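Histidine triad protein (PDB 5CS2) probably hydrolyses diadenosine triphosphate to AMP and ADP, as a histidine triad enzyme of the FHIT type from the malaria parasite Plasmodium falciparum. Local coordinates at residues A[23-28]-A[110-115]; A[40-45]-A[75-80]; A[55-60]-A[114-119]; A[64-69]-A[102-107]. All coordinates share one frame; numbering follows the deposited sequence.

Interaction 1 of 4, residues A[23-28]-A[110-115]; sequences YEFGIY and QTVDHV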
loop_
_atom_site.group_PDB
_atom_site.type_symbol
_atom_site.label_atom_id
_atom_site.label_comp_id
_atom_site.label_asym_id
_atom_site.label_seq_id
_atom_site.Cartn_x
_atom_site.Cartn_y
_atom_site.Cartn_z
ATOM N N TYR A 23 7.537 16.841 13.614
ATOM C CA TYR A 23 6.692 15.883 12.913
ATOM C C TYR A 23 5.382 16.533 12.520
ATOM O O TYR A 23 4.498 16.709 13.352
ATOM C CB TYR A 23 6.439 14.670 13.807
ATOM C CG TYR A 23 7.706 13.888 14.038
ATOM C CD1 TYR A 23 8.113 12.911 13.142
ATOM C CD2 TYR A 23 8.465 14.077 15.190
ATOM C CE1 TYR A 23 9.266 12.169 13.358
ATOM C CE2 TYR A 23 9.645 13.360 15.401
ATOM C CZ TYR A 23 10.029 12.392 14.488
ATOM O OH TYR A 23 11.203 11.694 14.645
ATOM N N GLU A 24 5.271 16.875 11.251
ATOM C CA GLU A 24 4.055 17.499 10.725
ATOM C C GLU A 24 3.150 16.433 10.141
ATOM O O GLU A 24 3.636 15.520 9.465
ATOM C CB GLU A 24 4.404 18.490 9.605
ATOM C CG GLU A 24 5.048 19.791 10.062
ATOM C CD GLU A 24 5.459 20.725 8.934
ATOM O OE1 GLU A 24 5.068 20.475 7.769
ATOM O OE2 GLU A 24 6.188 21.703 9.217
ATOM N N PHE A 25 1.844 16.553 10.396
ATOM C CA PHE A 25 0.863 15.664 9.792
ATOM C C PHE A 25 -0.321 16.554 9.380
ATOM O O PHE A 25 -1.169 16.832 10.211
ATOM C CB PHE A 25 0.430 14.587 10.784
ATOM C CG PHE A 25 -0.553 13.583 10.239
ATOM C CD1 PHE A 25 -0.348 12.986 8.994
ATOM C CD2 PHE A 25 -1.663 13.200 10.986
ATOM C CE1 PHE A 25 -1.252 12.035 8.505
ATOM C CE2 PHE A 25 -2.543 12.215 10.518
ATOM C CZ PHE A 25 -2.333 11.640 9.280
ATOM N N GLY A 26 -0.342 16.986 8.119
ATOM C CA GLY A 26 -1.371 17.928 7.663
ATOM C C GLY A 26 -1.129 19.234 8.415
ATOM O O GLY A 26 0.023 19.647 8.574
ATOM N N ILE A 27 -2.189 19.848 8.924
ATOM C CA ILE A 27 -2.061 21.096 9.720
ATOM C C ILE A 27 -1.638 20.768 11.177
ATOM O O ILE A 27 -1.487 21.690 11.993
ATOM C CB ILE A 27 -3.424 21.869 9.741
ATOM C CG1 ILE A 27 -4.535 21.010 10.395
ATOM C CG2 ILE A 27 -3.785 22.401 8.345
ATOM C CD1 ILE A 27 -5.973 21.641 10.575
ATOM N N TYR A 28 -1.573 19.467 11.525
ATOM C CA TYR A 28 -1.297 19.006 12.890
ATOM C C TYR A 28 0.173 18.723 13.134
ATOM O O TYR A 28 0.984 18.697 12.203
ATOM C CB TYR A 28 -2.158 17.795 13.263
ATOM C CG TYR A 28 -3.637 18.041 13.067
ATOM C CD1 TYR A 28 -4.337 18.895 13.911
ATOM C CD2 TYR A 28 -4.323 17.478 11.992
ATOM C CE1 TYR A 28 -5.693 19.144 13.727
ATOM C CE2 TYR A 28 -5.689 17.694 11.815
ATOM C CZ TYR A 28 -6.367 18.537 12.682
ATOM O OH TYR A 28 -7.702 18.803 12.521
ATOM N N GLN A 110 -10.346 10.535 3.453
ATOM C CA GLN A 110 -9.155 11.179 4.038
ATOM C C GLN A 110 -9.604 12.417 4.865
ATOM O O GLN A 110 -10.362 13.241 4.343
ATOM C CB GLN A 110 -8.215 11.605 2.907
ATOM C CG GLN A 110 -6.855 12.118 3.334
ATOM C CD GLN A 110 -6.103 12.742 2.188
ATOM O OE1 GLN A 110 -6.670 13.443 1.343
ATOM N NE2 GLN A 110 -4.800 12.548 2.150
ATOM N N THR A 111 -9.208 12.502 6.161
ATOM C CA THR A 111 -9.585 13.649 7.036
ATOM C C THR A 111 -8.419 14.608 7.267
ATOM O O THR A 111 -8.635 15.773 7.613
ATOM C CB THR A 111 -10.212 13.217 8.369
ATOM O OG1 THR A 111 -9.478 12.146 8.950
ATOM C CG2 THR A 111 -11.682 12.871 8.242
ATOM N N VAL A 112 -7.191 14.126 7.053
ATOM C CA VAL A 112 -5.968 14.902 7.178
ATOM C C VAL A 112 -5.331 14.927 5.789
ATOM O O VAL A 112 -5.065 13.859 5.220
ATOM C CB VAL A 112 -5.000 14.305 8.241
ATOM C CG1 VAL A 112 -3.690 15.071 8.269
ATOM C CG2 VAL A 112 -5.651 14.279 9.632
ATOM N N ASP A 113 -5.091 16.129 5.234
ATOM C CA ASP A 113 -4.585 16.316 3.864
ATOM C C ASP A 113 -3.105 16.048 3.750
ATOM O O ASP A 113 -2.344 16.906 3.350
ATOM C CB ASP A 113 -4.985 17.712 3.332
ATOM C CG ASP A 113 -6.500 17.918 3.352
ATOM O OD1 ASP A 113 -7.244 16.908 3.270
ATOM O OD2 ASP A 113 -6.937 19.071 3.507
ATOM N N HIS A 114 -2.700 14.789 4.018
ATOM C CA HIS A 114 -1.295 14.397 4.033
ATOM C C HIS A 114 -1.343 12.866 3.873
ATOM O O HIS A 114 -2.068 12.219 4.623
ATOM C CB HIS A 114 -0.692 14.788 5.411
ATOM C CG HIS A 114 0.792 14.629 5.543
ATOM N ND1 HIS A 114 1.506 15.365 6.484
ATOM C CD2 HIS A 114 1.655 13.814 4.883
ATOM C CE1 HIS A 114 2.776 15.014 6.333
ATOM N NE2 HIS A 114 2.909 14.051 5.409
ATOM N N VAL A 115 -0.697 12.346 2.826
ATOM C CA VAL A 115 -0.649 10.905 2.482
ATOM C C VAL A 115 -0.286 10.115 3.714
ATOM O O VAL A 115 0.745 10.393 4.321
ATOM C CB VAL A 115 0.420 10.580 1.390
ATOM C CG1 VAL A 115 0.413 9.077 1.058
ATOM C CG2 VAL A 115 0.208 11.393 0.138
#

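Interaction 2 of 4, residues A[40-45]-A[75-80]; sequences KYSYGF and IIDINL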
loop_
_atom_site.group_PDB
_atom_site.type_symbol
_atom_site.label_atom_id
_atom_site.label_comp_id
_atom_site.label_asym_id
_atom_site.label_seq_id
_atom_site.Cartn_x
_atom_site.Cartn_y
_atom_site.Cartn_z
ATOM N N LYS A 40 14.446 7.957 6.139
ATOM C CA LYS A 40 14.938 9.017 5.270
ATOM C C LYS A 40 13.796 9.932 4.798
ATOM O O LYS A 40 13.994 11.140 4.729
ATOM C CB LYS A 40 15.683 8.414 4.065
ATOM C CG LYS A 40 16.375 9.449 3.179
ATOM C CD LYS A 40 17.242 8.796 2.111
ATOM C CE LYS A 40 17.959 9.820 1.265
ATOM N NZ LYS A 40 18.933 9.182 0.336
ATOM N N TYR A 41 12.607 9.359 4.500
ATOM C CA TYR A 41 11.454 10.118 3.978
ATOM C C TYR A 41 10.152 9.965 4.749
ATOM O O TYR A 41 9.185 10.660 4.434
ATOM C CB TYR A 41 11.206 9.720 2.516
ATOM C CG TYR A 41 12.365 9.973 1.585
ATOM C CD1 TYR A 41 12.625 11.248 1.091
ATOM C CD2 TYR A 41 13.189 8.934 1.170
ATOM C CE1 TYR A 41 13.696 11.485 0.228
ATOM C CE2 TYR A 41 14.232 9.151 0.273
ATOM C CZ TYR A 41 14.510 10.435 -0.161
ATOM O OH TYR A 41 15.563 10.640 -1.021
ATOM N N SER A 42 10.079 9.076 5.736
ATOM C CA SER A 42 8.795 8.806 6.391
ATOM C C SER A 42 8.935 8.687 7.895
ATOM O O SER A 42 10.050 8.721 8.415
ATOM C CB SER A 42 8.260 7.460 5.886
ATOM O OG SER A 42 8.286 7.356 4.481
ATOM N N TYR A 43 7.818 8.520 8.572
ATOM C CA TYR A 43 7.784 8.230 9.990
ATOM C C TYR A 43 6.532 7.457 10.350
ATOM O O TYR A 43 5.558 7.463 9.610
ATOM C CB TYR A 43 8.025 9.462 10.870
ATOM C CG TYR A 43 6.901 10.462 10.922
ATOM C CD1 TYR A 43 6.793 11.463 9.963
ATOM C CD2 TYR A 43 5.974 10.443 11.957
ATOM C CE1 TYR A 43 5.789 12.434 10.047
ATOM C CE2 TYR A 43 4.957 11.395 12.038
ATOM C CZ TYR A 43 4.890 12.403 11.097
ATOM O OH TYR A 43 3.873 13.340 11.179
ATOM N N GLY A 44 6.601 6.735 11.445
ATOM C CA GLY A 44 5.509 5.925 11.945
ATOM C C GLY A 44 5.123 6.415 13.313
ATOM O O GLY A 44 5.992 6.696 14.143
ATOM N N PHE A 45 3.833 6.548 13.542
ATOM C CA PHE A 45 3.329 7.005 14.822
ATOM C C PHE A 45 2.051 6.301 15.236
ATOM O O PHE A 45 1.305 5.779 14.388
ATOM C CB PHE A 45 3.198 8.537 14.838
ATOM C CG PHE A 45 2.193 9.100 13.852
ATOM C CD1 PHE A 45 2.506 9.205 12.499
ATOM C CD2 PHE A 45 0.950 9.526 14.276
ATOM C CE1 PHE A 45 1.575 9.722 11.582
ATOM C CE2 PHE A 45 0.039 10.088 13.364
ATOM C CZ PHE A 45 0.366 10.186 12.033
ATOM N N ILE A 75 7.912 6.784 -2.406
ATOM C CA ILE A 75 7.020 5.621 -2.603
ATOM C C ILE A 75 7.730 4.387 -2.081
ATOM O O ILE A 75 7.154 3.615 -1.319
ATOM C CB ILE A 75 6.579 5.432 -4.093
ATOM C CG1 ILE A 75 5.757 6.637 -4.561
ATOM C CG2 ILE A 75 5.762 4.099 -4.262
ATOM C CD1 ILE A 75 5.798 6.840 -6.095
ATOM N N ILE A 76 8.997 4.206 -2.491
ATOM C CA ILE A 76 9.768 3.054 -2.022
ATOM C C ILE A 76 9.936 3.087 -0.507
ATOM O O ILE A 76 9.743 2.067 0.167
ATOM C CB ILE A 76 11.117 3.030 -2.767
ATOM C CG1 ILE A 76 10.902 2.736 -4.285
ATOM C CG2 ILE A 76 12.147 2.067 -2.095
ATOM C CD1 ILE A 76 12.162 2.973 -5.157
ATOM N N ASP A 77 10.322 4.255 0.029
ATOM C CA ASP A 77 10.570 4.395 1.463
ATOM C C ASP A 77 9.339 4.051 2.297
ATOM O O ASP A 77 9.418 3.193 3.177
ATOM C CB ASP A 77 11.101 5.810 1.775
ATOM C CG ASP A 77 11.530 5.996 3.229
ATOM O OD1 ASP A 77 10.655 5.935 4.113
ATOM O OD2 ASP A 77 12.745 6.259 3.470
ATOM N N ILE A 78 8.193 4.687 2.017
ATOM C CA ILE A 78 7.006 4.489 2.829
ATOM C C ILE A 78 6.474 3.038 2.738
ATOM O O ILE A 78 5.933 2.518 3.726
ATOM C CB ILE A 78 5.904 5.555 2.594
ATOM C CG1 ILE A 78 4.960 5.599 3.816
ATOM C CG2 ILE A 78 5.117 5.277 1.303
ATOM C CD1 ILE A 78 3.981 6.749 3.927
ATOM N N ASN A 79 6.695 2.398 1.579
ATOM C CA ASN A 79 6.199 1.045 1.358
ATOM C C ASN A 79 7.098 -0.013 1.950
ATOM O O ASN A 79 6.574 -0.997 2.486
ATOM C CB ASN A 79 5.882 0.816 -0.090
ATOM C CG ASN A 79 4.528 1.434 -0.388
ATOM O OD1 ASN A 79 3.497 1.088 0.207
ATOM N ND2 ASN A 79 4.532 2.478 -1.193
ATOM N N LEU A 80 8.408 0.193 1.914
ATOM C CA LEU A 80 9.330 -0.713 2.621
ATOM C C LEU A 80 9.104 -0.588 4.133
ATOM O O LEU A 80 9.073 -1.600 4.831
ATOM C CB LEU A 80 10.784 -0.440 2.253
ATOM C CG LEU A 80 11.199 -0.747 0.803
ATOM C CD1 LEU A 80 12.657 -0.392 0.600
ATOM C CD2 LEU A 80 10.948 -2.222 0.421
#

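Interaction 3 of 4, residues A[55-60]-A[114-119]; sequences HILLTT and HVHIHI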
loop_
_atom_site.group_PDB
_atom_site.type_symbol
_atom_site.label_atom_id
_atom_site.label_comp_id
_atom_site.label_asym_id
_atom_site.label_seq_id
_atom_site.Cartn_x
_atom_site.Cartn_y
_atom_site.Cartn_z
ATOM N N HIS A 55 -3.377 -0.165 15.960
ATOM C CA HIS A 55 -3.609 0.684 14.768
ATOM C C HIS A 55 -2.553 1.778 14.725
ATOM O O HIS A 55 -2.472 2.619 15.629
ATOM C CB HIS A 55 -5.018 1.296 14.839
ATOM C CG HIS A 55 -5.471 2.063 13.622
ATOM N ND1 HIS A 55 -6.801 2.424 13.468
ATOM C CD2 HIS A 55 -4.768 2.530 12.565
ATOM C CE1 HIS A 55 -6.862 3.090 12.324
ATOM N NE2 HIS A 55 -5.672 3.160 11.732
ATOM N N ILE A 56 -1.697 1.732 13.705
ATOM C CA ILE A 56 -0.620 2.687 13.518
ATOM C C ILE A 56 -0.737 3.407 12.182
ATOM O O ILE A 56 -1.421 2.933 11.271
ATOM C CB ILE A 56 0.769 2.061 13.693
ATOM C CG1 ILE A 56 0.935 0.874 12.696
ATOM C CG2 ILE A 56 0.954 1.579 15.190
ATOM C CD1 ILE A 56 2.353 0.436 12.491
ATOM N N LEU A 57 -0.031 4.519 12.077
ATOM C CA LEU A 57 -0.016 5.349 10.863
ATOM C C LEU A 57 1.393 5.560 10.384
ATOM O O LEU A 57 2.293 5.765 11.204
ATOM C CB LEU A 57 -0.670 6.717 11.180
ATOM C CG LEU A 57 -2.106 6.650 11.711
ATOM C CD1 LEU A 57 -2.525 7.951 12.347
ATOM C CD2 LEU A 57 -3.074 6.185 10.639
ATOM N N LEU A 58 1.593 5.567 9.055
ATOM C CA LEU A 58 2.890 5.885 8.452
ATOM C C LEU A 58 2.663 7.082 7.548
ATOM O O LEU A 58 1.666 7.099 6.827
ATOM C CB LEU A 58 3.444 4.745 7.591
ATOM C CG LEU A 58 3.517 3.355 8.239
ATOM C CD1 LEU A 58 4.276 2.417 7.341
ATOM C CD2 LEU A 58 4.238 3.370 9.565
ATOM N N THR A 59 3.553 8.076 7.597
ATOM C CA THR A 59 3.349 9.238 6.733
ATOM C C THR A 59 4.669 9.739 6.232
ATOM O O THR A 59 5.720 9.337 6.746
ATOM C CB THR A 59 2.489 10.314 7.444
ATOM O OG1 THR A 59 2.036 11.280 6.479
ATOM C CG2 THR A 59 3.238 11.045 8.500
ATOM N N THR A 60 4.637 10.643 5.248
ATOM C CA THR A 60 5.852 11.229 4.696
ATOM C C THR A 60 6.300 12.381 5.576
ATOM O O THR A 60 5.461 13.034 6.177
ATOM C CB THR A 60 5.603 11.737 3.270
ATOM O OG1 THR A 60 4.405 12.510 3.315
ATOM C CG2 THR A 60 5.459 10.592 2.258
ATOM N N HIS A 114 -2.700 14.789 4.018
ATOM C CA HIS A 114 -1.295 14.397 4.033
ATOM C C HIS A 114 -1.343 12.866 3.873
ATOM O O HIS A 114 -2.068 12.219 4.623
ATOM C CB HIS A 114 -0.692 14.788 5.411
ATOM C CG HIS A 114 0.792 14.629 5.543
ATOM N ND1 HIS A 114 1.506 15.365 6.484
ATOM C CD2 HIS A 114 1.655 13.814 4.883
ATOM C CE1 HIS A 114 2.776 15.014 6.333
ATOM N NE2 HIS A 114 2.909 14.051 5.409
ATOM N N VAL A 115 -0.697 12.346 2.826
ATOM C CA VAL A 115 -0.649 10.905 2.482
ATOM C C VAL A 115 -0.286 10.115 3.714
ATOM O O VAL A 115 0.745 10.393 4.321
ATOM C CB VAL A 115 0.420 10.580 1.390
ATOM C CG1 VAL A 115 0.413 9.077 1.058
ATOM C CG2 VAL A 115 0.208 11.393 0.138
ATOM N N HIS A 116 -1.092 9.119 4.052
ATOM C CA HIS A 116 -0.719 8.223 5.170
ATOM C C HIS A 116 -1.227 6.799 4.962
ATOM O O HIS A 116 -2.284 6.581 4.361
ATOM C CB HIS A 116 -1.133 8.788 6.548
ATOM C CG HIS A 116 -2.584 9.107 6.698
ATOM N ND1 HIS A 116 -3.142 10.219 6.082
ATOM C CD2 HIS A 116 -3.536 8.484 7.421
ATOM C CE1 HIS A 116 -4.419 10.221 6.425
ATOM N NE2 HIS A 116 -4.708 9.207 7.242
ATOM N N ILE A 117 -0.483 5.814 5.500
ATOM C CA ILE A 117 -0.912 4.423 5.411
ATOM C C ILE A 117 -1.378 3.989 6.788
ATOM O O ILE A 117 -0.678 4.244 7.780
ATOM C CB ILE A 117 0.276 3.514 4.986
ATOM C CG1 ILE A 117 0.873 3.895 3.606
ATOM C CG2 ILE A 117 -0.142 2.015 5.043
ATOM C CD1 ILE A 117 2.173 3.119 3.141
ATOM N N HIS A 118 -2.520 3.326 6.836
ATOM C CA HIS A 118 -3.089 2.723 8.037
ATOM C C HIS A 118 -2.625 1.280 8.071
ATOM O O HIS A 118 -2.724 0.571 7.053
ATOM C CB HIS A 118 -4.614 2.681 7.980
ATOM C CG HIS A 118 -5.239 4.022 8.018
ATOM N ND1 HIS A 118 -5.618 4.602 9.206
ATOM C CD2 HIS A 118 -5.518 4.864 6.998
ATOM C CE1 HIS A 118 -6.138 5.774 8.873
ATOM N NE2 HIS A 118 -6.096 5.969 7.553
ATOM N N ILE A 119 -2.150 0.822 9.237
ATOM C CA ILE A 119 -1.793 -0.593 9.416
ATOM C C ILE A 119 -2.579 -0.993 10.637
ATOM O O ILE A 119 -2.360 -0.421 11.714
ATOM C CB ILE A 119 -0.300 -0.852 9.609
ATOM C CG1 ILE A 119 0.505 -0.505 8.354
ATOM C CG2 ILE A 119 -0.053 -2.331 10.049
ATOM C CD1 ILE A 119 2.023 -0.538 8.589
#

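Interaction 4 of 4, residues A[64-69]-A[102-107]; sequences KKHYND and IQDGKE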
loop_
_atom_site.group_PDB
_atom_site.type_symbol
_atom_site.label_atom_id
_atom_site.label_comp_id
_atom_site.label_asym_id
_atom_site.label_seq_id
_atom_site.Cartn_x
_atom_site.Cartn_y
_atom_site.Cartn_z
ATOM N N LYS A 64 2.582 16.074 1.661
ATOM C CA LYS A 64 2.116 15.824 0.297
ATOM C C LYS A 64 0.709 15.295 0.439
ATOM O O LYS A 64 0.478 14.423 1.274
ATOM C CB LYS A 64 3.047 14.872 -0.442
ATOM C CG LYS A 64 4.233 15.627 -1.039
ATOM C CD LYS A 64 5.411 14.752 -1.345
ATOM C CE LYS A 64 6.597 15.605 -1.752
ATOM N NZ LYS A 64 7.350 15.045 -2.914
ATOM N N LYS A 65 -0.253 15.868 -0.305
ATOM C CA LYS A 65 -1.667 15.524 -0.135
ATOM C C LYS A 65 -2.081 14.157 -0.691
ATOM O O LYS A 65 -2.763 13.383 -0.008
ATOM C CB LYS A 65 -2.571 16.623 -0.734
ATOM C CG LYS A 65 -4.048 16.439 -0.397
ATOM C CD LYS A 65 -4.909 17.543 -0.987
ATOM C CE LYS A 65 -6.354 17.350 -0.624
ATOM N NZ LYS A 65 -7.208 18.401 -1.232
ATOM N N HIS A 66 -1.728 13.913 -1.947
ATOM C CA HIS A 66 -2.101 12.706 -2.664
ATOM C C HIS A 66 -0.948 11.755 -2.843
ATOM O O HIS A 66 0.186 12.172 -2.990
ATOM C CB HIS A 66 -2.690 13.065 -4.037
ATOM C CG HIS A 66 -4.130 13.471 -3.964
ATOM N ND1 HIS A 66 -5.138 12.531 -3.747
ATOM C CD2 HIS A 66 -4.686 14.699 -4.067
ATOM C CE1 HIS A 66 -6.262 13.226 -3.700
ATOM N NE2 HIS A 66 -6.039 14.533 -3.897
ATOM N N TYR A 67 -1.265 10.462 -2.926
ATOM C CA TYR A 67 -0.276 9.418 -3.149
ATOM C C TYR A 67 0.540 9.677 -4.418
ATOM O O TYR A 67 1.739 9.431 -4.452
ATOM C CB TYR A 67 -1.008 8.057 -3.230
ATOM C CG TYR A 67 -0.102 6.847 -3.194
ATOM C CD1 TYR A 67 0.989 6.790 -2.329
ATOM C CD2 TYR A 67 -0.376 5.727 -3.976
ATOM C CE1 TYR A 67 1.812 5.661 -2.274
ATOM C CE2 TYR A 67 0.442 4.597 -3.936
ATOM C CZ TYR A 67 1.506 4.551 -3.048
ATOM O OH TYR A 67 2.309 3.437 -3.011
ATOM N N ASN A 68 -0.110 10.223 -5.452
ATOM C CA ASN A 68 0.579 10.524 -6.704
ATOM C C ASN A 68 1.467 11.777 -6.658
ATOM O O ASN A 68 2.189 12.035 -7.627
ATOM C CB ASN A 68 -0.394 10.572 -7.839
ATOM C CG ASN A 68 -0.684 9.165 -8.308
ATOM O OD1 ASN A 68 0.097 8.547 -9.032
ATOM N ND2 ASN A 68 -1.761 8.640 -7.845
ATOM N N ASP A 69 1.483 12.502 -5.511
ATOM C CA ASP A 69 2.382 13.636 -5.292
ATOM C C ASP A 69 3.741 13.110 -4.830
ATOM O O ASP A 69 4.700 13.872 -4.821
ATOM C CB ASP A 69 1.838 14.588 -4.212
ATOM C CG ASP A 69 0.608 15.364 -4.636
ATOM O OD1 ASP A 69 0.504 15.708 -5.841
ATOM O OD2 ASP A 69 -0.242 15.645 -3.770
ATOM N N ILE A 102 -4.697 3.061 2.298
ATOM C CA ILE A 102 -4.495 4.497 2.067
ATOM C C ILE A 102 -5.859 5.076 1.656
ATOM O O ILE A 102 -6.488 4.538 0.741
ATOM C CB ILE A 102 -3.425 4.809 0.993
ATOM C CG1 ILE A 102 -2.057 4.153 1.318
ATOM C CG2 ILE A 102 -3.274 6.340 0.788
ATOM C CD1 ILE A 102 -0.972 4.421 0.227
ATOM N N GLN A 103 -6.358 6.109 2.375
ATOM C CA GLN A 103 -7.580 6.817 1.980
ATOM C C GLN A 103 -7.009 7.969 1.159
ATOM O O GLN A 103 -6.634 9.010 1.708
ATOM C CB GLN A 103 -8.359 7.334 3.214
ATOM C CG GLN A 103 -8.777 6.231 4.159
ATOM C CD GLN A 103 -9.213 6.821 5.467
ATOM O OE1 GLN A 103 -8.418 7.382 6.216
ATOM N NE2 GLN A 103 -10.494 6.756 5.727
ATOM N N ASP A 104 -6.804 7.729 -0.145
ATOM C CA ASP A 104 -6.151 8.685 -1.026
ATOM C C ASP A 104 -7.108 9.749 -1.569
ATOM O O ASP A 104 -7.469 9.719 -2.741
ATOM C CB ASP A 104 -5.404 7.943 -2.143
ATOM C CG ASP A 104 -4.575 8.805 -3.059
ATOM O OD1 ASP A 104 -4.102 9.881 -2.606
ATOM O OD2 ASP A 104 -4.295 8.359 -4.193
ATOM N N GLY A 105 -7.477 10.695 -0.721
ATOM C CA GLY A 105 -8.360 11.779 -1.132
ATOM C C GLY A 105 -9.631 11.866 -0.329
ATOM O O GLY A 105 -10.072 10.883 0.274
ATOM N N LYS A 106 -10.276 13.047 -0.357
ATOM C CA LYS A 106 -11.481 13.303 0.412
ATOM C C LYS A 106 -12.614 12.302 0.156
ATOM O O LYS A 106 -13.280 11.865 1.106
ATOM C CB LYS A 106 -11.971 14.763 0.201
ATOM C CG LYS A 106 -12.892 15.263 1.306
ATOM C CD LYS A 106 -13.026 16.792 1.302
ATOM C CE LYS A 106 -13.496 17.338 2.636
ATOM N NZ LYS A 106 -12.464 17.195 3.705
ATOM N N GLU A 107 -12.825 11.920 -1.117
ATOM C CA GLU A 107 -13.918 10.993 -1.421
ATOM C C GLU A 107 -13.573 9.534 -1.032
ATOM O O GLU A 107 -14.458 8.680 -1.006
ATOM C CB GLU A 107 -14.406 11.163 -2.867
ATOM C CG GLU A 107 -14.903 12.598 -3.090
ATOM C CD GLU A 107 -15.837 13.164 -2.022
ATOM O OE1 GLU A 107 -15.649 14.332 -1.608
ATOM O OE2 GLU A 107 -16.748 12.428 -1.580
HETATM O O HOH W 1 -3.354 10.595 0.008
HETATM O O HOH W 2 -3.024 9.991 -5.794
#

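Interaction 1 of 4, residues A[23-28]-A[110-115]
The ring of Phe25 carries a methyl group on one face: Val112 CG1 sits 3.6 Å from the centroid of the Phe25 ring and only 5° off its normal, a CH-pi contact. The other methyl, Val112 CG2, reaches the edge of the Tyr28 ring while also touching Phe25 CE2. His114 is used at its rim. The amide of Gly26 lies in the imidazole plane and donates to ND1, with Gly26 N to His114 ND1 at 3.0 Å and an N-H...N angle of 158°. Because ND1 accepts here, the proton of the neutral ring belongs on NE2, which donates to Thr60 O; the two bonds together fix the ring's rotation. The Phe25 and His114 rings meet obliquely, planes 43° apart. Gly26, at positive phi in the type II' turn from Phe25 to Tyr28, lets its CA lie 3.7 Å from Val112 CG1. Phe25 also meets the ring of His116, the predicted nucleophile, edge-to-face. A hairpin turn is thus laid against the loop leading into the histidine triad, where Val112 belongs to a predicted substrate site, an arrangement that fits the active-site rim of a HIT-domain hydrolase.

Interaction 2 of 4, residues A[40-45]-A[75-80]
In this HIT domain the long helix 72-93 packs against the antiparallel sheet, and Asp77 ties it to the start of strand 42-46. Its CG stands anti to the backbone N (chi1 -174°), which sends the carboxylate from the helix toward the strand. CB comes first, resting near the ring of Tyr41, 3.8 Å from Tyr41 CD2. The carboxyl carbon CG then lies in the plane of that ring at its edge, with the carboxylate turned almost perpendicular to it, at 89°. Beyond CG the two oxygens divide their work. OD2 receives a weak, bent bond from the backbone, Tyr41 N to Asp77 OD2 being 3.3 Å. It also has the CB of Lys40 beside it. OD1 takes the stronger share, accepting from the Ser42 hydroxyl and from Thr39 OG1, so this buried carboxylate is met by several donors, which would probably help it to stay ionised. Ile78, one residue on, faces the same hydroxyl with its CB, 3.5 Å from Ser42 OG, and reaches Ile117 of the triad strand. Ile75, Ile76, Asn79 and Leu80 of the same helix pack on the second subunit. Ser42 OG approaches Asp77 OD1 at 2.8 Å from above the carboxylate plane, 40° out of it.

Interaction 3 of 4, residues A[55-60]-A[114-119]
Leu57 and His118 lie side by side on one face of the sheet, pointing the same way, with Leu57 CD2 3.3 Å from His118 ND1. Ile56 and Ile119 run alongside each other on the opposite face, while Leu58 crosses Ile119 obliquely beneath helix 72-93. His55 comes at His118 rim to rim, the rings 56° apart; His55 NE2 and His118 ND1 are hydrogen-bonded at 2.9 Å, each in the other's plane. Thr59 lies across His114 with OG1 over the imidazole face, and that hydroxyl donates to Val115 O at 2.7 Å. At the ring edge, His114 NE2 donates to both Thr60 O and Thr60 OG1. His116, its CG in the crowded position (chi1 56°), turns ND1 back to His114 O, 2.7 Å away and nearly along the C=O axis. This bond places a proton on ND1 and would leave NE2 available for attack. Four backbone bonds join these antiparallel strands, presenting His114, His116 and His118 as the histidine triad, with His116 the predicted AMP-carrying nucleophile.

Interaction 4 of 4, residues A[64-69]-A[102-107]
Asp104 OD1 receives the key bonds of this contact. The amide of Tyr67 points at it almost straight, Tyr67 N to Asp104 OD1 being 2.9 Å with an angle of 174°, and the imidazole of His66 adds a second bond, His66 ND1 to Asp104 OD1 at 3.1 Å. Both donors come from above the carboxylate plane, which stands 68° from the His66 ring. A water donates to the same OD1 while bridging to Lys65 O, and another water donates to OD2 and accepts from Asn68 N. Apolar packing lies next to this polar cluster: Ile102 CD1 sits over the face of the Tyr67 ring, 4.0 Å from its centroid. The next shell sets the loop. Asp69 OD2 accepts from His66 N, and the Tyr67 hydroxyl is hydrogen-bonded to Asn79 of helix 72-93. Gly105 CA lies 3.6 Å from His66 CE1. Strand 97-104 continues the sheet into the second subunit, so the contact belongs to the dimer interface. With OD1 held by two protein donors and a water, the carboxylate is probably charged; the ND1 proton makes this a His-carboxylate pair, and the nearby negative charge would tend to raise the imidazole's pKa.

Interaction 3 is the core of the set, wholly buried in the middle of the sheet, and its bonding is mostly regular backbone pairing plus imidazoles. Interaction 1 is only partly buried and meets it on the same chain segment through His114 and Val115, with aromatic and methyl packing in place of strand pairing. Interactions 2 and 4 rest instead on carboxylates: in 40-45 with 75-80 an aspartate from the helix reaches a strand, in 64-69 with 102-107 one from strand 97-104, where the sheet passes into the second subunit, holds a loop, with waters taking part. Tyr67 and Asn79 join those two, both of which touch the second subunit. Interactions 2 and 3 also share neighbouring strands, Tyr43 N bonding to Thr59 O.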